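PDB 4FN7: enoyl-CoA hydratase/isomerase family protein, which probably acts on unsaturated acyl-CoA thioesters in lipid metabolism, most likely as an enoyl-CoA hydratase of the crotonase superfamily. Local coordinates for residues Arg56-Gly61 and Ala109-Cys114; Pro74-Leu79 and Asp223-Glu228; Arg88-Pro93 and Arg209-Ala214; Ile175-Leu180 and Val185-Glu190. All blocks are in the same frame, centred on the assembly; numbering follows the deposited sequence. Where two conformers were deposited one is given.

Interaction 1 (Arg56-Gly61 and Ala109-Cys114); sequences RVFSGG and AFLLSC
The CA atoms of F58 and L112, 8.1 Å apart, are the nearest pair across the contact, where a chain corner at F58 faces the last turn of helix 107-112. This is the crotonase fold: segment 56-61 lies in the loop after strand 48-52, and the helix follows further along the chain. In crotonases, backbone N-H groups from such a loop and from the start of such a helix form the oxyanion hole that holds the thioester carbonyl, and the closeness of these two elements is consistent with that arrangement.

The contact itself is apolar and buried. The F58 ring reaches the helix because CG stands anti to the backbone N (chi1 -178°), and its CE2 atom does most of the touching. F58 CE2 lies 3.7 Å from L112 N, and CB of L112 is 3.9 Å from the same carbon. L112 also places its CD1 methyl over one face of the ring, whereas L111 crosses the phenylalanine at about a right angle and brings CD2 to 3.9 Å from F58 CE2. M98 and C100 of strand 96-100 pack against both F58 and L112.

Each segment is also braced internally. S59 OG accepts from G61 N at 3.1 Å in an ST turn, and N24 O also bonds to S59 OG. At the helix end, A109 O receives S113 OG (2.8 Å) and S113 N on opposite faces of its carbonyl plane.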
# COMPACT_ATOMS: atom_id res chain seq x y z
N ARG A 56 -28.75 6.38 10.07
CA ARG A 56 -28.91 5.27 9.14
C ARG A 56 -27.67 5.06 8.28
O ARG A 56 -27.24 3.93 8.07
CB ARG A 56 -30.12 5.53 8.24
CG ARG A 56 -30.42 4.39 7.28
CD ARG A 56 -31.38 4.84 6.20
NE ARG A 56 -31.61 3.78 5.22
CZ ARG A 56 -32.48 3.86 4.22
NH1 ARG A 56 -33.22 4.95 4.07
NH2 ARG A 56 -32.62 2.85 3.37
N VAL A 57 -27.08 6.16 7.80
CA VAL A 57 -25.96 6.08 6.87
C VAL A 57 -24.94 7.18 7.12
O VAL A 57 -25.24 8.19 7.76
CB VAL A 57 -26.42 6.26 5.40
CG1 VAL A 57 -27.40 5.17 5.00
CG2 VAL A 57 -27.04 7.64 5.18
N PHE A 58 -23.74 6.99 6.60
CA PHE A 58 -22.85 8.12 6.38
C PHE A 58 -23.38 8.81 5.12
O PHE A 58 -23.91 9.92 5.18
CB PHE A 58 -21.40 7.68 6.22
CG PHE A 58 -20.44 8.83 6.04
CD1 PHE A 58 -20.18 9.70 7.09
CD2 PHE A 58 -19.81 9.05 4.83
CE1 PHE A 58 -19.30 10.76 6.94
CE2 PHE A 58 -18.93 10.10 4.66
CZ PHE A 58 -18.67 10.96 5.72
N SER A 59 -23.27 8.13 3.98
CA SER A 59 -23.94 8.55 2.76
C SER A 59 -24.04 7.40 1.78
O SER A 59 -23.07 6.64 1.61
CB SER A 59 -23.22 9.72 2.09
OG SER A 59 -23.73 9.92 0.77
N GLY A 60 -25.20 7.26 1.15
CA GLY A 60 -25.41 6.24 0.15
C GLY A 60 -24.81 6.54 -1.22
O GLY A 60 -24.93 5.71 -2.12
N GLY A 61 -24.19 7.70 -1.39
CA GLY A 61 -23.53 8.02 -2.65
C GLY A 61 -24.11 9.22 -3.36
O GLY A 61 -24.74 10.05 -2.72
N ALA A 109 -18.43 6.65 0.17
CA ALA A 109 -17.12 6.08 0.51
C ALA A 109 -15.99 7.00 0.08
O ALA A 109 -14.97 7.10 0.77
CB ALA A 109 -16.95 4.70 -0.12
N PHE A 110 -16.15 7.68 -1.05
CA PHE A 110 -15.10 8.60 -1.52
C PHE A 110 -14.99 9.79 -0.57
O PHE A 110 -13.89 10.21 -0.23
CB PHE A 110 -15.36 9.06 -2.96
CG PHE A 110 -15.65 7.93 -3.92
CD1 PHE A 110 -15.12 6.67 -3.72
CD2 PHE A 110 -16.48 8.14 -5.01
CE1 PHE A 110 -15.42 5.62 -4.59
CE2 PHE A 110 -16.79 7.10 -5.88
CZ PHE A 110 -16.25 5.84 -5.67
N LEU A 111 -16.13 10.34 -0.16
CA LEU A 111 -16.13 11.41 0.83
C LEU A 111 -15.46 10.96 2.13
O LEU A 111 -14.61 11.66 2.70
CB LEU A 111 -17.56 11.87 1.10
CG LEU A 111 -17.75 12.93 2.17
CD1 LEU A 111 -17.00 14.19 1.80
CD2 LEU A 111 -19.23 13.24 2.37
N LEU A 112 -15.85 9.79 2.62
CA LEU A 112 -15.28 9.24 3.84
C LEU A 112 -13.75 9.21 3.74
O LEU A 112 -13.04 9.52 4.70
CB LEU A 112 -15.82 7.83 4.08
CG LEU A 112 -15.32 7.08 5.31
CD1 LEU A 112 -15.75 7.79 6.58
CD2 LEU A 112 -15.82 5.64 5.29
N SER A 113 -13.26 8.85 2.56
CA SER A 113 -11.84 8.66 2.30
C SER A 113 -11.06 9.97 2.23
O SER A 113 -9.85 9.96 2.01
CB SER A 113 -11.64 7.87 1.00
OG SER A 113 -12.28 6.60 1.05
N CYS A 114 -11.74 11.09 2.40
CA CYS A 114 -11.08 12.39 2.44
C CYS A 114 -10.70 12.83 3.86
O CYS A 114 -10.02 13.84 4.03
CB CYS A 114 -11.95 13.47 1.81
SG CYS A 114 -12.29 13.17 0.08

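Interaction 2 (Pro74-Leu79 and Asp223-Glu228); sequences PAIDML and DGIAAE
I76, on helix 73-90, packs against I225 and A226 of the short helix 225-228, and its two branches divide the work. From CB, the CG2 methyl runs anti to the backbone N and meets CG2 of I225 at 3.9 Å. The other branch leaves through CG1, beside the backbone N, and is extended at chi2 (171°), which carries CD1 past I225 to the next residue. There I76 CD1 rests 3.9 Å from A226 CA and 4.1 Å from A226 CB. The side chains of I76 and I225 run antiparallel, each passing alongside the other. I225 CG2 serves as the common contact, because it also lies 3.9 Å from the carbonyl O of I76 and 4.2 Å from CB of L79, one helical turn further on.

No hydrogen bond joins the segments, and their closest CA atoms, those of I76 and A226, are 6.0 Å apart. E228 ties the short helix down elsewhere, through Y139 N and a salt bridge to R209 of the second subunit. The contact lies near the C terminus of a crotonase fold: I225 also packs on R80 and F83 of helix 73-90, I76 touches F229, and L79 reaches L67 of helix 64-69.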
# COMPACT_ATOMS: atom_id res chain seq x y z
N PRO A 74 -26.42 17.38 -16.10
CA PRO A 74 -26.69 17.27 -14.66
C PRO A 74 -25.80 16.25 -13.95
O PRO A 74 -25.38 16.49 -12.82
CB PRO A 74 -28.16 16.82 -14.62
CG PRO A 74 -28.74 17.38 -15.89
CD PRO A 74 -27.64 17.24 -16.91
N ALA A 75 -25.51 15.14 -14.61
CA ALA A 75 -24.63 14.12 -14.03
C ALA A 75 -23.19 14.62 -13.98
O ALA A 75 -22.51 14.45 -12.98
CB ALA A 75 -24.72 12.82 -14.81
N ILE A 76 -22.74 15.24 -15.07
CA ILE A 76 -21.40 15.83 -15.11
C ILE A 76 -21.22 16.83 -13.98
O ILE A 76 -20.23 16.80 -13.25
CB ILE A 76 -21.15 16.54 -16.46
CG1 ILE A 76 -20.99 15.52 -17.58
CG2 ILE A 76 -19.91 17.41 -16.38
CD1 ILE A 76 -20.94 16.14 -18.98
N ASP A 77 -22.19 17.73 -13.83
CA ASP A 77 -22.12 18.75 -12.79
C ASP A 77 -22.10 18.14 -11.39
O ASP A 77 -21.36 18.60 -10.52
CB ASP A 77 -23.29 19.72 -12.91
CG ASP A 77 -23.20 20.59 -14.15
OD1 ASP A 77 -22.10 20.68 -14.74
OD2 ASP A 77 -24.22 21.20 -14.53
N MET A 78 -22.92 17.11 -11.16
CA MET A 78 -22.97 16.46 -9.86
C MET A 78 -21.66 15.75 -9.54
O MET A 78 -21.14 15.86 -8.43
CB MET A 78 -24.14 15.47 -9.77
CG MET A 78 -24.20 14.73 -8.45
SD MET A 78 -25.63 13.64 -8.33
CE MET A 78 -25.27 12.51 -9.68
N LEU A 79 -21.10 15.05 -10.53
CA LEU A 79 -19.83 14.37 -10.33
C LEU A 79 -18.70 15.36 -10.10
O LEU A 79 -17.92 15.20 -9.18
CB LEU A 79 -19.51 13.44 -11.50
CG LEU A 79 -19.94 11.98 -11.27
CD1 LEU A 79 -21.43 11.88 -10.96
CD2 LEU A 79 -19.56 11.13 -12.47
N ASP A 223 -11.35 17.72 -14.27
CA ASP A 223 -11.30 18.34 -15.59
C ASP A 223 -11.79 17.39 -16.68
O ASP A 223 -12.40 17.81 -17.66
CB ASP A 223 -9.88 18.81 -15.91
CG ASP A 223 -9.43 19.95 -15.01
OD1 ASP A 223 -10.30 20.63 -14.43
OD2 ASP A 223 -8.20 20.17 -14.88
N GLY A 224 -11.55 16.09 -16.49
CA GLY A 224 -11.88 15.10 -17.49
C GLY A 224 -13.27 14.49 -17.43
O GLY A 224 -13.61 13.65 -18.26
N ILE A 225 -14.10 14.92 -16.48
CA ILE A 225 -15.41 14.32 -16.30
C ILE A 225 -16.27 14.40 -17.56
O ILE A 225 -16.89 13.42 -17.95
CB ILE A 225 -16.19 14.94 -15.12
CG1 ILE A 225 -15.58 14.52 -13.79
CG2 ILE A 225 -17.66 14.50 -15.17
CD1 ILE A 225 -15.63 13.04 -13.53
N ALA A 226 -16.31 15.58 -18.18
CA ALA A 226 -17.13 15.74 -19.38
C ALA A 226 -16.69 14.80 -20.49
O ALA A 226 -17.52 14.25 -21.22
CB ALA A 226 -17.11 17.19 -19.86
N ALA A 227 -15.38 14.60 -20.62
CA ALA A 227 -14.85 13.69 -21.63
C ALA A 227 -15.26 12.25 -21.34
O ALA A 227 -15.48 11.46 -22.26
CB ALA A 227 -13.33 13.80 -21.72
N GLU A 228 -15.35 11.91 -20.05
CA GLU A 228 -15.80 10.58 -19.65
C GLU A 228 -17.23 10.34 -20.12
O GLU A 228 -17.64 9.20 -20.32
CB GLU A 228 -15.71 10.40 -18.13
CG GLU A 228 -14.31 10.18 -17.58
CD GLU A 228 -14.32 9.47 -16.23
OE1 GLU A 228 -14.98 8.41 -16.12
OE2 GLU A 228 -13.67 9.97 -15.28

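Interaction 3 (Arg88-Pro93 and Arg209-Ala214); sequences RLLSYP and RSRADA
The guanidinium of R211 is flanked by L90 on one face and at its edge. The CD2 methyl of L90 lies over that face, 3.9 Å from R211 NH1, while the main-chain carbonyl of L90 sits at the edge. R211 NH1 donates to L90 O at 2.8 Å with an N-H...O angle of 155°. The oxygen lies in the guanidinium plane, although NH1 itself is tilted 22° from the carbonyl plane. A water in the same plane accepts from R211 NH1 (2.9 Å) and can donate to L89 O, so the arginine meets one carbonyl at the C-terminal end of helix 73-90 directly and the preceding one through water. The helix dipole would probably welcome a positive charge there.

R211 gets there with CG anti to its carbonyl carbon (chi1 -61°) and an extended chain from CG to NE, starting where helix 200-223 is kinked, just before D213. R211 CD passes 3.5 Å from L90 O. The other nitrogens are engaged too: NH2 in a salt bridge with D116, and NE in a hydrogen bond to Q155 of the third subunit. One side chain thus joins helix 73-90, helix 200-223 and the subunit interface, in keeping with the trimeric assembly typical of the crotonase fold.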
# COMPACT_ATOMS: atom_id res chain seq x y z
N ARG A 88 -11.40 19.63 -1.94
CA ARG A 88 -11.45 20.65 -0.89
C ARG A 88 -11.12 20.06 0.47
O ARG A 88 -10.35 20.64 1.24
CB ARG A 88 -12.83 21.31 -0.85
CG ARG A 88 -12.89 22.49 0.10
CD ARG A 88 -14.26 23.14 0.09
NE ARG A 88 -14.24 24.32 0.95
CZ ARG A 88 -15.29 25.08 1.23
NH1 ARG A 88 -16.49 24.78 0.73
NH2 ARG A 88 -15.14 26.13 2.02
N LEU A 89 -11.67 18.89 0.77
CA LEU A 89 -11.44 18.27 2.06
C LEU A 89 -10.06 17.64 2.20
O LEU A 89 -9.44 17.74 3.25
CB LEU A 89 -12.54 17.26 2.38
CG LEU A 89 -13.88 17.93 2.71
CD1 LEU A 89 -15.01 16.92 2.70
CD2 LEU A 89 -13.81 18.66 4.06
N LEU A 90 -9.57 17.00 1.14
CA LEU A 90 -8.24 16.40 1.17
C LEU A 90 -7.15 17.46 1.31
O LEU A 90 -6.07 17.18 1.81
CB LEU A 90 -7.99 15.58 -0.10
CG LEU A 90 -8.56 14.16 -0.10
CD1 LEU A 90 -8.51 13.55 -1.50
CD2 LEU A 90 -7.86 13.26 0.90
N SER A 91 -7.45 18.68 0.86
CA SER A 91 -6.46 19.75 0.95
C SER A 91 -6.75 20.70 2.11
O SER A 91 -6.05 21.70 2.30
CB SER A 91 -6.39 20.52 -0.37
OG SER A 91 -7.63 21.14 -0.65
N TYR A 92 -7.75 20.37 2.91
CA TYR A 92 -8.21 21.27 3.98
C TYR A 92 -7.09 21.55 4.98
O TYR A 92 -6.41 20.64 5.42
CB TYR A 92 -9.44 20.68 4.67
CG TYR A 92 -10.25 21.74 5.36
CD1 TYR A 92 -10.98 22.67 4.63
CD2 TYR A 92 -10.27 21.85 6.75
CE1 TYR A 92 -11.70 23.67 5.25
CE2 TYR A 92 -10.99 22.84 7.38
CZ TYR A 92 -11.71 23.75 6.63
OH TYR A 92 -12.42 24.74 7.26
N PRO A 93 -6.90 22.83 5.35
CA PRO A 93 -5.74 23.16 6.19
C PRO A 93 -5.88 22.78 7.67
O PRO A 93 -4.93 22.97 8.43
CB PRO A 93 -5.61 24.68 6.03
CG PRO A 93 -6.96 25.14 5.68
CD PRO A 93 -7.60 24.04 4.87
N ARG A 209 1.89 17.82 1.11
CA ARG A 209 3.03 17.08 0.58
C ARG A 209 2.71 15.59 0.47
O ARG A 209 3.08 14.94 -0.51
CB ARG A 209 4.26 17.26 1.46
CG ARG A 209 4.83 18.68 1.44
CD ARG A 209 6.10 18.76 2.26
NE ARG A 209 6.70 20.08 2.15
CZ ARG A 209 7.93 20.39 2.54
NH1 ARG A 209 8.71 19.48 3.10
NH2 ARG A 209 8.38 21.63 2.37
N SER A 210 2.00 15.07 1.47
CA SER A 210 1.68 13.64 1.51
C SER A 210 0.59 13.26 0.52
O SER A 210 0.34 12.07 0.32
CB SER A 210 1.28 13.21 2.92
OG SER A 210 -0.06 13.56 3.21
N ARG A 211 -0.02 14.25 -0.14
CA ARG A 211 -1.13 14.01 -1.06
C ARG A 211 -0.94 14.68 -2.42
O ARG A 211 -1.87 14.71 -3.22
CB ARG A 211 -2.44 14.52 -0.43
CG ARG A 211 -2.78 13.82 0.86
CD ARG A 211 -3.93 14.44 1.61
NE ARG A 211 -4.11 13.71 2.85
CZ ARG A 211 -4.99 14.02 3.80
NH1 ARG A 211 -5.80 15.07 3.66
NH2 ARG A 211 -5.07 13.26 4.88
N ALA A 212 0.25 15.19 -2.68
CA ALA A 212 0.46 16.06 -3.84
C ALA A 212 0.08 15.42 -5.17
O ALA A 212 -0.65 16.02 -5.97
CB ALA A 212 1.90 16.55 -3.87
N ASP A 213 0.57 14.21 -5.42
CA ASP A 213 0.31 13.55 -6.69
C ASP A 213 -1.17 13.18 -6.82
O ASP A 213 -1.75 13.29 -7.89
CB ASP A 213 1.17 12.29 -6.85
CG ASP A 213 2.63 12.61 -7.08
OD1 ASP A 213 2.96 13.80 -7.30
OD2 ASP A 213 3.45 11.67 -7.06
N ALA A 214 -1.76 12.74 -5.71
CA ALA A 214 -3.17 12.40 -5.71
C ALA A 214 -4.03 13.62 -6.03
O ALA A 214 -4.96 13.54 -6.82
CB ALA A 214 -3.57 11.79 -4.39
O HOH W 1 -8.22 15.96 4.97

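Interaction 4 (Ile175-Leu180 and Val185-Glu190); sequences IDEIAL and VSRAEE
E177 OE1 is held by both R187 and NE2 of H117. E177, R187 and E190 form a salt-bridge network on the surface of the crotonase fold, between strand 177-178, an outermost strand of the six-stranded sheet, and the following helix 184-195.

R187 takes the glutamate side-on with two nitrogens. The shorter bond runs from R187 NE to the syn lone pair of E177 OE2, at 2.7 Å and 155°; R187 NH2 donates to E177 OE1 at 3.2 Å, and NE adds a weak bond to that oxygen. The fit is not flat, since the carboxylate and guanidinium planes stand 53° apart. A bend at chi2 folds the arginine so that its CG, 3.4 Å from E177 OE2, also lies against the carboxylate, while E177 reaches across as an extended chain at about a right angle to it.

The neighbouring A188 packs on V50, V97 and A99 of the sheet; helix 184-195 thus lies against these strands, and the salt bridge joins it to strand 177-178. At the other end of the guanidinium, R187 NH1 donates at 2.9 Å to E190 OE1, meeting that oxygen on its anti side and 32° out of the carboxylate plane.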
# COMPACT_ATOMS: atom_id res chain seq x y z
N ILE A 175 -11.04 2.72 6.68
CA ILE A 175 -11.26 3.43 7.94
C ILE A 175 -10.02 3.31 8.80
O ILE A 175 -9.15 2.47 8.53
CB ILE A 175 -12.46 2.89 8.75
CG1 ILE A 175 -12.24 1.42 9.13
CG2 ILE A 175 -13.75 3.06 7.99
CD1 ILE A 175 -13.26 0.91 10.10
N ASP A 176 -9.91 4.17 9.81
CA ASP A 176 -8.73 4.18 10.68
C ASP A 176 -9.00 3.68 12.09
O ASP A 176 -8.07 3.31 12.81
CB ASP A 176 -8.14 5.59 10.78
CG ASP A 176 -7.87 6.19 9.44
OD1 ASP A 176 -6.95 5.70 8.74
OD2 ASP A 176 -8.58 7.14 9.07
N GLU A 177 -10.26 3.68 12.49
CA GLU A 177 -10.59 3.32 13.86
C GLU A 177 -12.00 2.76 13.94
O GLU A 177 -12.92 3.25 13.27
CB GLU A 177 -10.47 4.54 14.80
CG GLU A 177 -10.86 4.25 16.24
CD GLU A 177 -10.65 5.43 17.19
OE1 GLU A 177 -10.15 6.49 16.75
OE2 GLU A 177 -10.99 5.29 18.39
N ILE A 178 -12.17 1.73 14.77
CA ILE A 178 -13.48 1.16 15.03
C ILE A 178 -13.94 1.55 16.43
O ILE A 178 -13.16 1.49 17.39
CB ILE A 178 -13.45 -0.38 14.90
CG1 ILE A 178 -12.88 -0.77 13.53
CG2 ILE A 178 -14.85 -0.96 15.09
CD1 ILE A 178 -12.59 -2.26 13.40
N ALA A 179 -15.20 1.96 16.55
CA ALA A 179 -15.78 2.31 17.84
C ALA A 179 -17.20 1.75 17.91
O ALA A 179 -17.77 1.40 16.89
CB ALA A 179 -15.79 3.83 18.02
N LEU A 180 -17.75 1.65 19.12
CA LEU A 180 -19.14 1.20 19.26
C LEU A 180 -20.05 2.25 18.61
O LEU A 180 -19.74 3.44 18.62
CB LEU A 180 -19.50 1.01 20.73
CG LEU A 180 -18.81 -0.16 21.43
CD1 LEU A 180 -19.12 -0.13 22.93
CD2 LEU A 180 -19.24 -1.49 20.81
N VAL A 185 -19.58 9.18 17.05
CA VAL A 185 -19.53 10.64 16.95
C VAL A 185 -18.68 11.25 18.06
O VAL A 185 -17.83 12.09 17.80
CB VAL A 185 -20.94 11.25 16.94
CG1 VAL A 185 -20.86 12.77 17.04
CG2 VAL A 185 -21.68 10.82 15.68
N SER A 186 -18.90 10.82 19.30
CA SER A 186 -18.15 11.40 20.40
C SER A 186 -16.66 11.09 20.28
O SER A 186 -15.81 11.93 20.59
CB SER A 186 -18.71 10.97 21.76
OG SER A 186 -18.66 9.56 21.92
N ARG A 187 -16.34 9.90 19.80
CA ARG A 187 -14.94 9.54 19.58
C ARG A 187 -14.34 10.38 18.45
O ARG A 187 -13.20 10.84 18.56
CB ARG A 187 -14.80 8.05 19.30
CG ARG A 187 -13.40 7.62 18.95
CD ARG A 187 -12.38 7.95 20.03
NE ARG A 187 -11.05 7.76 19.47
CZ ARG A 187 -10.01 8.53 19.71
NH1 ARG A 187 -10.10 9.56 20.54
NH2 ARG A 187 -8.85 8.27 19.12
N ALA A 188 -15.09 10.58 17.38
CA ALA A 188 -14.64 11.46 16.30
C ALA A 188 -14.35 12.87 16.82
O ALA A 188 -13.34 13.47 16.46
CB ALA A 188 -15.67 11.51 15.17
N GLU A 189 -15.23 13.39 17.68
CA GLU A 189 -15.03 14.72 18.24
C GLU A 189 -13.82 14.77 19.16
O GLU A 189 -13.06 15.74 19.14
CB GLU A 189 -16.30 15.18 18.96
CG GLU A 189 -17.44 15.48 17.99
CD GLU A 189 -18.79 15.59 18.65
OE1 GLU A 189 -18.90 15.20 19.83
OE2 GLU A 189 -19.74 16.06 17.99
N GLU A 190 -13.63 13.72 19.95
CA GLU A 190 -12.47 13.62 20.83
C GLU A 190 -11.18 13.63 20.00
O GLU A 190 -10.23 14.35 20.31
CB GLU A 190 -12.54 12.34 21.67
CG GLU A 190 -11.44 12.21 22.70
CD GLU A 190 -11.58 10.95 23.54
OE1 GLU A 190 -11.69 9.85 22.96
OE2 GLU A 190 -11.60 11.06 24.78

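From the N terminus, interactions 1, 2 and 3 open in turn, at the loop 56-61 and then near the start and at the end of helix 73-90. Interaction 1 closes first, at 109-114, so it crosses both 2 and 3. Interaction 4 is a short local closure, strand 177-178 to helix 184-195, made within the span of interaction 3. That span ends at 209-214 and itself falls within the longer one that interaction 2 completes near the C terminus. Interactions 2 and 3 thus fasten the C-terminal helices along helix 73-90. L111 and C114 of interaction 1 pack on L89 and L90 of interaction 3, whereas interactions 2 and 4 lie on opposite sides of the chain's centre, their own centres 33 Å apart.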